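Local coordinates for Serine/threonine protein kinase (Mycobacterium tuberculosis, PDB 4ESQ) that probably phosphorylates serine and threonine residues of proteins as a membrane receptor kinase, of which this chain is the extracellular sensor domain, at residues A12-S17 and V86-V91; E154-M159 and I176-G181; V167-C172 and G181-K186. All coordinates share one frame; numbering follows the deposited sequence. Where two conformers were deposited one is given.

Contact 1: A12-S17 and V86-V91; sequences ALLLNS and VNQAVV
The side-chain amide of Gln-88 docks on the backbone of Leu-15 through two hydrogen bonds. Leu-15 N donates to Gln-88 OE1 over 2.8 Å and almost straight, at 175°; Gln-88 NE2 returns a bond to Leu-15 O at 3.1 Å. Both donors are slightly tilted from the carbonyl planes they address, and Leu-15 O stays within 9° of the amide plane of Gln-88, so the pairing is nearly flat. Gln-88 extends from strand 84-92 to the loop with CG between the backbone N and the carbonyl carbon (chi1 46°).

Leu-14 CB packs against the amide oxygen, Gln-88 OE1, at 3.6 Å. Apolar contacts follow: Leu-14 CD2 reaches Val-90 CG2 at 3.9 Å, and Leu-13 CB meets Val-90 CG1 at 4.2 Å. One shell out, Ile-187 of helix 179-192 touches both Gln-88 and Val-90, Val-20 of helix 17-24 packs on Leu-15 and Gln-88, and Lys-190 NZ bonds to Leu-14 O.

Leu-14 to Asn-16 lie in the loop before helix 17-24, yet the glutamine satisfies both the N-H and the C=O of Leu-15 in a buried setting. With two bonds gripping the amide, its flip state is defined: OE1 must face the N-H and NE2 the carbonyl.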
ATOM      1  N   ALA A  12       8.078 -13.549  -4.274  1.00 12.35           N
ATOM      2  CA  ALA A  12       8.002 -13.742  -5.724  1.00 15.92           C
ATOM      3  C   ALA A  12       6.838 -12.974  -6.350  1.00 14.54           C
ATOM      4  O   ALA A  12       6.750 -12.876  -7.578  1.00 15.07           O
ATOM      5  CB  ALA A  12       7.898 -15.223  -6.057  1.00 15.81           C
ATOM      6  N   LEU A  13       5.956 -12.423  -5.513  1.00 10.57           N
ATOM      7  CA  LEU A  13       4.792 -11.671  -6.006  1.00 11.50           C
ATOM      8  C   LEU A  13       5.050 -10.172  -6.190  1.00 11.26           C
ATOM      9  O   LEU A  13       4.288  -9.476  -6.874  1.00 11.56           O
ATOM     10  CB  LEU A  13       3.593 -11.863  -5.071  1.00 11.92           C
ATOM     11  CG  LEU A  13       3.223 -13.304  -4.739  1.00 13.14           C
ATOM     12  CD1 LEU A  13       2.087 -13.315  -3.736  1.00 14.82           C
ATOM     13  CD2 LEU A  13       2.836 -14.074  -5.997  1.00 17.63           C
ATOM     14  N   LEU A  14       6.113  -9.663  -5.581  1.00 10.78           N
ATOM     15  CA  LEU A  14       6.407  -8.244  -5.678  1.00 10.37           C
ATOM     16  C   LEU A  14       6.941  -7.886  -7.062  1.00 14.08           C
ATOM     17  O   LEU A  14       7.366  -8.759  -7.825  1.00 14.27           O
ATOM     18  CB  LEU A  14       7.393  -7.816  -4.587  1.00 12.25           C
ATOM     19  CG  LEU A  14       6.922  -8.061  -3.148  1.00 10.86           C
ATOM     20  CD1 LEU A  14       7.971  -7.576  -2.163  1.00  9.65           C
ATOM     21  CD2 LEU A  14       5.575  -7.393  -2.868  1.00 12.07           C
ATOM     22  N   LEU A  15       6.917  -6.599  -7.387  1.00 13.35           N
ATOM     23  CA  LEU A  15       7.429  -6.154  -8.671  1.00 12.45           C
ATOM     24  C   LEU A  15       8.938  -5.988  -8.588  1.00 12.98           C
ATOM     25  O   LEU A  15       9.470  -5.553  -7.571  1.00 11.87           O
ATOM     26  CB  LEU A  15       6.753  -4.848  -9.087  1.00 14.02           C
ATOM     27  CG  LEU A  15       5.237  -4.956  -9.263  1.00 13.94           C
ATOM     28  CD1 LEU A  15       4.722  -3.725  -9.980  1.00 15.44           C
ATOM     29  CD2 LEU A  15       4.888  -6.222 -10.032  1.00 16.04           C
ATOM     30  N   ASN A  16       9.635  -6.371  -9.652  1.00 13.43           N
ATOM     31  CA  ASN A  16      11.080  -6.225  -9.675  1.00 14.39           C
ATOM     32  C   ASN A  16      11.472  -4.778 -10.001  1.00 14.72           C
ATOM     33  O   ASN A  16      10.607  -3.936 -10.253  1.00 13.30           O
ATOM     34  CB  ASN A  16      11.725  -7.236 -10.626  1.00 15.51           C
ATOM     35  CG  ASN A  16      11.364  -6.997 -12.087  1.00 14.04           C
ATOM     36  OD1 ASN A  16      11.263  -5.862 -12.537  1.00 14.15           O
ATOM     37  ND2 ASN A  16      11.193  -8.085 -12.840  1.00 16.11           N
ATOM     38  N   SER A  17      12.772  -4.494  -9.996  0.52 14.36           N
ATOM     39  CA  SER A  17      13.243  -3.124 -10.175  0.52 15.23           C
ATOM     40  C   SER A  17      12.807  -2.520 -11.512  0.52 16.59           C
ATOM     41  O   SER A  17      12.440  -1.346 -11.570  0.52 14.09           O
ATOM     42  CB  SER A  17      14.764  -3.036 -10.000  0.52 18.32           C
ATOM     43  OG  SER A  17      15.452  -3.757 -11.005  0.52 19.68           O
ATOM     44  N   VAL A  86       7.911   4.091  -3.659  1.00  9.93           N
ATOM     45  CA  VAL A  86       6.900   3.041  -3.685  1.00 13.55           C
ATOM     46  C   VAL A  86       7.082   2.106  -2.512  1.00 12.19           C
ATOM     47  O   VAL A  86       8.194   1.658  -2.243  1.00 13.00           O
ATOM     48  CB  VAL A  86       6.978   2.218  -4.987  1.00 13.36           C
ATOM     49  CG1 VAL A  86       6.203   0.888  -4.851  1.00 14.24           C
ATOM     50  CG2 VAL A  86       6.486   3.047  -6.166  1.00 11.63           C
ATOM     51  N   ASN A  87       5.987   1.813  -1.819  1.00 10.97           N
ATOM     52  CA  ASN A  87       5.966   0.771  -0.804  1.00 11.78           C
ATOM     53  C   ASN A  87       4.965  -0.266  -1.306  1.00 12.16           C
ATOM     54  O   ASN A  87       3.771   0.030  -1.435  1.00 10.98           O
ATOM     55  CB  ASN A  87       5.521   1.333   0.550  1.00 12.14           C
ATOM     56  CG  ASN A  87       5.672   0.326   1.705  1.00 14.60           C
ATOM     57  OD1 ASN A  87       5.922  -0.860   1.499  1.00 13.29           O
ATOM     58  ND2 ASN A  87       5.515   0.816   2.929  1.00 18.83           N
ATOM     59  N   GLN A  88       5.461  -1.456  -1.630  1.00  9.40           N
ATOM     60  CA  GLN A  88       4.606  -2.535  -2.113  1.00 10.26           C
ATOM     61  C   GLN A  88       4.706  -3.703  -1.160  1.00 10.98           C
ATOM     62  O   GLN A  88       5.794  -4.067  -0.733  1.00 11.36           O
ATOM     63  CB  GLN A  88       5.006  -2.980  -3.527  1.00 11.23           C
ATOM     64  CG  GLN A  88       6.503  -3.177  -3.715  1.00  9.35           C
ATOM     65  CD  GLN A  88       6.837  -3.962  -4.979  1.00 12.72           C
ATOM     66  OE1 GLN A  88       5.995  -4.659  -5.541  1.00 11.35           O
ATOM     67  NE2 GLN A  88       8.082  -3.872  -5.405  1.00 10.59           N
ATOM     68  N   ALA A  89       3.564  -4.284  -0.817  1.00  9.77           N
ATOM     69  CA  ALA A  89       3.549  -5.411   0.103  1.00 10.11           C
ATOM     70  C   ALA A  89       2.455  -6.397  -0.258  1.00 12.76           C
ATOM     71  O   ALA A  89       1.409  -6.018  -0.792  1.00 10.27           O
ATOM     72  CB  ALA A  89       3.350  -4.922   1.525  1.00  9.37           C
ATOM     73  N   VAL A  90       2.713  -7.665   0.050  1.00 10.05           N
ATOM     74  CA  VAL A  90       1.704  -8.710  -0.046  1.00 10.07           C
ATOM     75  C   VAL A  90       1.562  -9.391   1.305  1.00 12.41           C
ATOM     76  O   VAL A  90       2.541  -9.605   2.028  1.00 10.72           O
ATOM     77  CB  VAL A  90       2.040  -9.733  -1.129  1.00 10.05           C
ATOM     78  CG1 VAL A  90       1.776  -9.123  -2.501  1.00 11.72           C
ATOM     79  CG2 VAL A  90       3.498 -10.174  -1.009  1.00  9.77           C
ATOM     80  N   VAL A  91       0.330  -9.729   1.647  1.00 10.45           N
ATOM     81  CA  VAL A  91       0.045 -10.262   2.967  1.00  9.70           C
ATOM     82  C   VAL A  91      -0.729 -11.562   2.802  1.00 11.52           C
ATOM     83  O   VAL A  91      -1.770 -11.585   2.138  1.00 13.24           O
ATOM     84  CB  VAL A  91      -0.771  -9.264   3.810  1.00 10.20           C
ATOM     85  CG1 VAL A  91      -1.036  -9.839   5.197  1.00 12.22           C
ATOM     86  CG2 VAL A  91      -0.043  -7.906   3.906  1.00 12.97           C
TER

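Contact 2: E154-M159 and I176-G181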
ATOM      1  N   GLU A 154       2.141  13.798  -3.652  1.00 12.57           N
ATOM      2  CA  GLU A 154       0.923  13.031  -3.408  1.00 13.10           C
ATOM      3  C   GLU A 154       1.232  11.553  -3.336  1.00 13.31           C
ATOM      4  O   GLU A 154       2.293  11.127  -3.766  1.00 10.08           O
ATOM      5  CB  GLU A 154      -0.095  13.271  -4.527  1.00 16.41           C
ATOM      6  CG  GLU A 154      -0.641  14.682  -4.580  1.00 18.55           C
ATOM      7  CD  GLU A 154      -1.678  14.855  -5.673  1.00 24.77           C
ATOM      8  OE1 GLU A 154      -1.317  14.703  -6.862  1.00 29.90           O
ATOM      9  OE2 GLU A 154      -2.851  15.141  -5.343  1.00 24.27           O
ATOM     10  N   CYS A 155       0.309  10.776  -2.777  1.00 11.40           N
ATOM     11  CA  CYS A 155       0.441   9.319  -2.782  1.00 10.61           C
ATOM     12  C   CYS A 155      -0.867   8.712  -3.231  1.00 14.23           C
ATOM     13  O   CYS A 155      -1.933   9.221  -2.903  1.00 16.70           O
ATOM     14  CB  CYS A 155       0.780   8.785  -1.393  1.00 16.02           C
ATOM     15  SG  CYS A 155       2.374   9.297  -0.740  1.00 15.62           S
ATOM     16  N   GLN A 156      -0.795   7.627  -3.994  1.00 11.38           N
ATOM     17  CA  GLN A 156      -1.987   6.816  -4.200  1.00 11.70           C
ATOM     18  C   GLN A 156      -1.854   5.520  -3.423  1.00 12.92           C
ATOM     19  O   GLN A 156      -0.833   4.824  -3.516  1.00 10.69           O
ATOM     20  CB  GLN A 156      -2.235   6.500  -5.674  1.00 13.66           C
ATOM     21  CG  GLN A 156      -3.577   5.783  -5.893  1.00 12.46           C
ATOM     22  CD  GLN A 156      -3.733   5.209  -7.288  1.00 13.36           C
ATOM     23  OE1 GLN A 156      -2.782   4.673  -7.852  1.00 13.10           O
ATOM     24  NE2 GLN A 156      -4.942   5.311  -7.848  1.00 13.15           N
ATOM     25  N   ARG A 157      -2.879   5.220  -2.629  1.00 12.47           N
ATOM     26  CA  ARG A 157      -2.977   3.933  -1.952  1.00 13.06           C
ATOM     27  C   ARG A 157      -3.799   2.995  -2.828  1.00 11.37           C
ATOM     28  O   ARG A 157      -4.798   3.405  -3.428  1.00 12.27           O
ATOM     29  CB  ARG A 157      -3.658   4.091  -0.585  1.00 13.12           C
ATOM     30  CG  ARG A 157      -2.806   4.790   0.477  1.00 12.14           C
ATOM     31  CD  ARG A 157      -1.758   3.859   1.067  1.00 16.35           C
ATOM     32  NE  ARG A 157      -2.304   2.897   2.027  1.00 16.41           N
ATOM     33  CZ  ARG A 157      -2.413   1.591   1.808  1.00 11.90           C
ATOM     34  NH1 ARG A 157      -2.037   1.072   0.635  1.00 12.66           N
ATOM     35  NH2 ARG A 157      -2.903   0.796   2.755  1.00 11.31           N
ATOM     36  N   ALA A 158      -3.383   1.737  -2.918  1.00 10.04           N
ATOM     37  CA  ALA A 158      -4.206   0.739  -3.593  1.00 10.64           C
ATOM     38  C   ALA A 158      -4.176  -0.543  -2.789  1.00 10.19           C
ATOM     39  O   ALA A 158      -3.124  -0.951  -2.293  1.00 12.78           O
ATOM     40  CB  ALA A 158      -3.709   0.483  -5.003  1.00 12.18           C
ATOM     41  N   MET A 159      -5.333  -1.174  -2.656  1.00  9.86           N
ATOM     42  CA  MET A 159      -5.399  -2.480  -2.016  1.00  9.70           C
ATOM     43  C   MET A 159      -6.273  -3.383  -2.854  1.00 12.38           C
ATOM     44  O   MET A 159      -7.306  -2.958  -3.371  1.00 12.51           O
ATOM     45  CB  MET A 159      -5.972  -2.378  -0.598  1.00 10.84           C
ATOM     46  CG  MET A 159      -6.111  -3.724   0.108  1.00 11.17           C
ATOM     47  SD  MET A 159      -6.688  -3.560   1.815  1.00 14.62           S
ATOM     48  CE  MET A 159      -5.285  -2.729   2.561  1.00 17.03           C
ATOM     49  N   ILE A 176       1.157  11.795  -9.688  1.00 12.95           N
ATOM     50  CA  ILE A 176       0.389  10.597  -9.398  1.00 12.57           C
ATOM     51  C   ILE A 176      -0.986  10.636 -10.055  1.00 15.52           C
ATOM     52  O   ILE A 176      -1.707  11.629  -9.946  1.00 17.84           O
ATOM     53  CB  ILE A 176       0.222  10.409  -7.874  1.00 13.61           C
ATOM     54  CG1 ILE A 176       1.578  10.136  -7.207  1.00 15.94           C
ATOM     55  CG2 ILE A 176      -0.772   9.295  -7.572  1.00 15.46           C
ATOM     56  CD1 ILE A 176       2.283   8.881  -7.695  1.00 17.02           C
ATOM     57  N   THR A 177      -1.337   9.552 -10.745  1.00 15.07           N
ATOM     58  CA  THR A 177      -2.701   9.360 -11.217  1.00 17.63           C
ATOM     59  C   THR A 177      -3.215   7.989 -10.818  1.00 13.57           C
ATOM     60  O   THR A 177      -4.153   7.892 -10.043  1.00 16.89           O
ATOM     61  CB  THR A 177      -2.845   9.546 -12.737  1.00 19.81           C
ATOM     62  OG1 THR A 177      -1.851   8.777 -13.417  1.00 23.15           O
ATOM     63  CG2 THR A 177      -2.696  11.026 -13.108  1.00 20.81           C
ATOM     64  N   ASN A 178      -2.594   6.933 -11.330  1.00 15.40           N
ATOM     65  CA  ASN A 178      -3.024   5.583 -10.968  1.00 14.25           C
ATOM     66  C   ASN A 178      -1.868   4.583 -10.837  1.00 13.55           C
ATOM     67  O   ASN A 178      -2.046   3.389 -11.076  1.00 11.62           O
ATOM     68  CB  ASN A 178      -4.072   5.065 -11.969  1.00 15.57           C
ATOM     69  CG  ASN A 178      -4.807   3.828 -11.471  1.00 17.67           C
ATOM     70  OD1 ASN A 178      -5.211   3.753 -10.308  1.00 17.57           O
ATOM     71  ND2 ASN A 178      -4.989   2.848 -12.358  1.00 20.65           N
ATOM     72  N   GLN A 179      -0.689   5.056 -10.443  1.00 12.65           N
ATOM     73  CA  GLN A 179       0.472   4.169 -10.342  1.00 12.95           C
ATOM     74  C   GLN A 179       0.285   3.018  -9.337  1.00 13.05           C
ATOM     75  O   GLN A 179       0.726   1.890  -9.577  1.00 10.46           O
ATOM     76  CB  GLN A 179       1.741   4.960 -10.005  1.00 12.34           C
ATOM     77  CG  GLN A 179       2.263   5.846 -11.145  1.00 11.26           C
ATOM     78  CD  GLN A 179       1.641   7.233 -11.145  1.00 13.56           C
ATOM     79  OE1 GLN A 179       0.551   7.440 -10.608  1.00 14.86           O
ATOM     80  NE2 GLN A 179       2.336   8.192 -11.749  1.00 16.14           N
ATOM     81  N   ALA A 180      -0.363   3.297  -8.214  1.00 10.68           N
ATOM     82  CA  ALA A 180      -0.568   2.255  -7.218  1.00 12.48           C
ATOM     83  C   ALA A 180      -1.597   1.239  -7.728  1.00 13.07           C
ATOM     84  O   ALA A 180      -1.472   0.034  -7.491  1.00 13.19           O
ATOM     85  CB  ALA A 180      -0.988   2.852  -5.891  1.00 11.97           C
ATOM     86  N   GLY A 181      -2.612   1.731  -8.433  1.00 11.08           N
ATOM     87  CA  GLY A 181      -3.568   0.842  -9.062  1.00 12.49           C
ATOM     88  C   GLY A 181      -2.873  -0.060 -10.064  1.00 15.38           C
ATOM     89  O   GLY A 181      -3.195  -1.245 -10.165  1.00 13.14           O
TER
HETATM   90  O   HOH W   1       0.985  13.792  -7.602  1.00 19.74           O
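The N-terminal end of helix 179-192 is held against strand 154-162 of the central antiparallel sheet, and Gln-156 makes the polar contact. Its CG stands anti to the backbone N (chi1 -173°) and the chain runs on extended, which carries the amide to the first turn. There Gln-156 OE1 accepts from Gly-181 N at 3.0 Å, with the donor 51° above the carbonyl plane. Ala-180 N is nearer to Gln-156 OE1, at 2.8 Å, but that bond is poorly angled and weak.

The other half of the amide turns to the N-cap residue. Gln-156 NE2 donates to Asn-178 OD1 over 2.9 Å, in the carbonyl plane and on a lone pair of OD1, although the two amide planes stand 76° apart. One strand side chain thus binds both the N-cap side chain and N-H groups of the first turn. An oxygen so placed would probably interact well with the positive end of the helix dipole.

Beside this polar grip the packing is close. Ala-180 CB comes to 3.1 Å from Gln-156 O and lies 3.7 Å from Ala-158 CB, while Ile-176 CG2 rests on Gln-156 CB, also at 3.7 Å. At the loop end a water donates to Glu-154 OE1 at 2.6 Å and accepts from Ile-176 N; Glu-154 OE2 turns instead to Thr-146 of the neighbouring strand 141-147.

Helix 17-24 covers this end through Met-24, which touches Ile-176 and Gln-179. On the other face of the strand, Arg-157 forms a salt bridge with Asp-168, bonds to Gly-52 O and packs on Trp-110 of helix 96-111, and Cys-155 is joined to Cys-172 of strand 165-173 by a disulfide.

Contact 3: V167-C172 and G181-K186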
ATOM      1  N   VAL A 167      -2.992  -7.419  -1.412  1.00 11.13           N
ATOM      2  CA  VAL A 167      -1.971  -6.622  -2.070  1.00  8.95           C
ATOM      3  C   VAL A 167      -2.139  -5.207  -1.530  1.00  9.08           C
ATOM      4  O   VAL A 167      -3.237  -4.661  -1.564  1.00 11.68           O
ATOM      5  CB  VAL A 167      -2.182  -6.661  -3.585  1.00  9.81           C
ATOM      6  CG1 VAL A 167      -1.146  -5.807  -4.309  1.00 11.53           C
ATOM      7  CG2 VAL A 167      -2.109  -8.104  -4.060  1.00 12.12           C
ATOM      8  N   ASP A 168      -1.061  -4.625  -1.008  1.00  9.21           N
ATOM      9  CA  ASP A 168      -1.161  -3.369  -0.269  1.00 12.13           C
ATOM     10  C   ASP A 168      -0.063  -2.434  -0.741  1.00 11.75           C
ATOM     11  O   ASP A 168       1.109  -2.669  -0.449  1.00 12.03           O
ATOM     12  CB  ASP A 168      -1.002  -3.666   1.230  1.00 13.32           C
ATOM     13  CG  ASP A 168      -1.549  -2.568   2.123  1.00 15.08           C
ATOM     14  OD1 ASP A 168      -2.016  -1.541   1.599  1.00 15.78           O
ATOM     15  OD2 ASP A 168      -1.509  -2.745   3.366  1.00 14.73           O
ATOM     16  N   VAL A 169      -0.440  -1.383  -1.466  1.00  9.42           N
ATOM     17  CA  VAL A 169       0.533  -0.541  -2.177  1.00 10.12           C
ATOM     18  C   VAL A 169       0.377   0.960  -1.917  1.00 11.37           C
ATOM     19  O   VAL A 169      -0.735   1.495  -1.912  1.00 10.35           O
ATOM     20  CB  VAL A 169       0.421  -0.778  -3.693  1.00 10.97           C
ATOM     21  CG1 VAL A 169       1.402   0.111  -4.459  1.00 12.75           C
ATOM     22  CG2 VAL A 169       0.647  -2.263  -4.027  1.00 10.78           C
ATOM     23  N   ASN A 170       1.504   1.642  -1.725  1.00 10.95           N
ATOM     24  CA  ASN A 170       1.523   3.096  -1.616  1.00 11.70           C
ATOM     25  C   ASN A 170       2.521   3.602  -2.632  1.00 12.01           C
ATOM     26  O   ASN A 170       3.687   3.180  -2.623  1.00 14.86           O
ATOM     27  CB  ASN A 170       1.938   3.518  -0.201  1.00 12.63           C
ATOM     28  CG  ASN A 170       1.544   4.955   0.128  1.00 15.97           C
ATOM     29  OD1 ASN A 170       0.737   5.571  -0.569  1.00 13.60           O
ATOM     30  ND2 ASN A 170       2.098   5.481   1.209  1.00 13.07           N
ATOM     31  N   ALA A 171       2.068   4.451  -3.551  1.00  7.75           N
ATOM     32  CA  ALA A 171       2.948   4.969  -4.592  1.00  9.89           C
ATOM     33  C   ALA A 171       2.885   6.490  -4.578  1.00 10.34           C
ATOM     34  O   ALA A 171       1.801   7.069  -4.691  1.00 11.60           O
ATOM     35  CB  ALA A 171       2.545   4.426  -5.965  1.00 11.70           C
ATOM     36  N   CYS A 172       4.047   7.131  -4.451  1.00 10.82           N
ATOM     37  CA  CYS A 172       4.110   8.573  -4.216  1.00  8.65           C
ATOM     38  C   CYS A 172       5.000   9.298  -5.213  1.00 10.61           C
ATOM     39  O   CYS A 172       5.993   8.754  -5.689  1.00 11.98           O
ATOM     40  CB  CYS A 172       4.615   8.859  -2.800  1.00 11.89           C
ATOM     41  SG  CYS A 172       3.747   7.960  -1.464  1.00 13.92           S
ATOM     42  N   GLY A 181      -2.612   1.731  -8.433  1.00 11.08           N
ATOM     43  CA  GLY A 181      -3.568   0.842  -9.062  1.00 12.49           C
ATOM     44  C   GLY A 181      -2.873  -0.060 -10.064  1.00 15.38           C
ATOM     45  O   GLY A 181      -3.195  -1.245 -10.165  1.00 13.14           O
ATOM     46  N   GLN A 182      -1.928   0.492 -10.822  1.00 11.61           N
ATOM     47  CA  GLN A 182      -1.206  -0.325 -11.800  1.00 13.45           C
ATOM     48  C   GLN A 182      -0.341  -1.374 -11.117  1.00 14.69           C
ATOM     49  O   GLN A 182      -0.269  -2.535 -11.543  1.00 12.01           O
ATOM     50  CB  GLN A 182      -0.292   0.539 -12.652  1.00 11.88           C
ATOM     51  CG  GLN A 182      -0.982   1.408 -13.648  1.00 15.14           C
ATOM     52  CD  GLN A 182       0.049   2.092 -14.506  1.00 24.02           C
ATOM     53  OE1 GLN A 182       0.424   3.232 -14.248  1.00 22.53           O
ATOM     54  NE2 GLN A 182       0.562   1.371 -15.504  1.00 23.65           N
ATOM     55  N   ILE A 183       0.349  -0.950 -10.073  1.00 11.37           N
ATOM     56  CA  ILE A 183       1.218  -1.860  -9.351  1.00 11.73           C
ATOM     57  C   ILE A 183       0.385  -3.001  -8.782  1.00 13.14           C
ATOM     58  O   ILE A 183       0.725  -4.183  -8.941  1.00 12.18           O
ATOM     59  CB  ILE A 183       2.018  -1.110  -8.262  1.00 10.93           C
ATOM     60  CG1 ILE A 183       3.093  -0.239  -8.925  1.00 10.64           C
ATOM     61  CG2 ILE A 183       2.659  -2.077  -7.276  1.00 13.73           C
ATOM     62  CD1 ILE A 183       3.661   0.832  -8.009  1.00 12.71           C
ATOM     63  N   ALA A 184      -0.725  -2.658  -8.146  1.00 11.67           N
ATOM     64  CA  ALA A 184      -1.587  -3.669  -7.542  1.00 12.30           C
ATOM     65  C   ALA A 184      -2.055  -4.693  -8.577  1.00 14.41           C
ATOM     66  O   ALA A 184      -2.029  -5.903  -8.333  1.00 11.79           O
ATOM     67  CB  ALA A 184      -2.784  -3.003  -6.870  1.00 12.16           C
ATOM     68  N   ALA A 185      -2.475  -4.203  -9.740  1.00 11.65           N
ATOM     69  CA  ALA A 185      -2.969  -5.090 -10.787  1.00 13.40           C
ATOM     70  C   ALA A 185      -1.876  -6.027 -11.276  1.00 13.65           C
ATOM     71  O   ALA A 185      -2.139  -7.200 -11.566  1.00 12.03           O
ATOM     72  CB  ALA A 185      -3.553  -4.288 -11.937  1.00 15.60           C
ATOM     73  N   LYS A 186      -0.648  -5.526 -11.355  1.00  9.80           N
ATOM     74  CA  LYS A 186       0.461  -6.369 -11.791  1.00 10.86           C
ATOM     75  C   LYS A 186       0.793  -7.444 -10.747  1.00 12.85           C
ATOM     76  O   LYS A 186       1.064  -8.592 -11.096  1.00 11.06           O
ATOM     77  CB  LYS A 186       1.684  -5.524 -12.148  1.00 12.70           C
ATOM     78  CG  LYS A 186       1.452  -4.642 -13.387  1.00 12.93           C
ATOM     79  CD  LYS A 186       2.604  -3.688 -13.637  1.00 15.31           C
ATOM     80  CE  LYS A 186       2.383  -2.870 -14.919  1.00 18.71           C
ATOM     81  NZ  LYS A 186       2.349  -3.731 -16.137  1.00 19.23           N
TER
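This is an apolar helix-on-sheet contact at the middle of the domain, where helix 179-192 packs against strand 165-173, one of the inner strands of the sheet. The axes of the two short segments approach to 8.2 Å, and their N-to-C directions differ by 150°, so the helix runs back roughly antiparallel to the strand that precedes it in the chain.

Alternate strand residues Val-167, Val-169 and Ala-171 present their side chains to the helix, and each finds a different part of Ile-183 or Ala-184. At the centre, both methyls of Val-169 straddle one methyl of the isoleucine: Val-169 CG1 and CG2 each stand 3.8 Å from Ile-183 CG2. With Ile-183 CG1 anti to the carbonyl carbon (chi1 -72°), CG2 is left anti to the backbone N, where it faces Val-169. Down the CG1 branch, Ile-183 CD1 ends 4.3 Å from Ala-171 CB. On the other side of Val-169, Val-167 CG1 sits over the backbone of the helix, 3.9 Å from Ala-184 CA and 4.1 Å from Ala-184 CB. Ala-184 has only a CB there, and the CA atoms of Val-167 and Ala-184 come to 6.2 Å.

The neighbouring turns continue the same face: Ala-180 touches Val-169 and Ala-171, while Ile-187 and Val-188 pack on Val-167. Asp-168 and Asn-170 point to the reverse side of the sheet, where Asp-168 OD2 bonds to Tyr-62 OH and Ser-57 N.

Such in-out alternation, valines and alanine inward to a helix and polar residues to the other face, is typical of a strand with one face under a helix, in an alpha+beta arrangement: here the C-terminal helix on the antiparallel sheet of the PknH-like extracellular domain.

In the fold
All three contacts are mainly buried and meet on one face of the same antiparallel sheet, across the neighbouring strands 84-92, 165-173 and 154-162. Contact 3 lies nearest the chain centre, about 6 Å away from centre to centre, and is wholly apolar. Contacts 1 and 2, about 10 and 9 Å out, each rely on a strand glutamine, one satisfying loop backbone and the other a helix start; exposed residues take part only in contact 2, which also includes a bridging water. Contacts 2 and 3 share helix 179-192 and Gly-181, and a disulfide joins their strands. Contact 1 reaches contact 3 where Leu-15 CD1 packs on Ile-183 CG2, but does not touch contact 2.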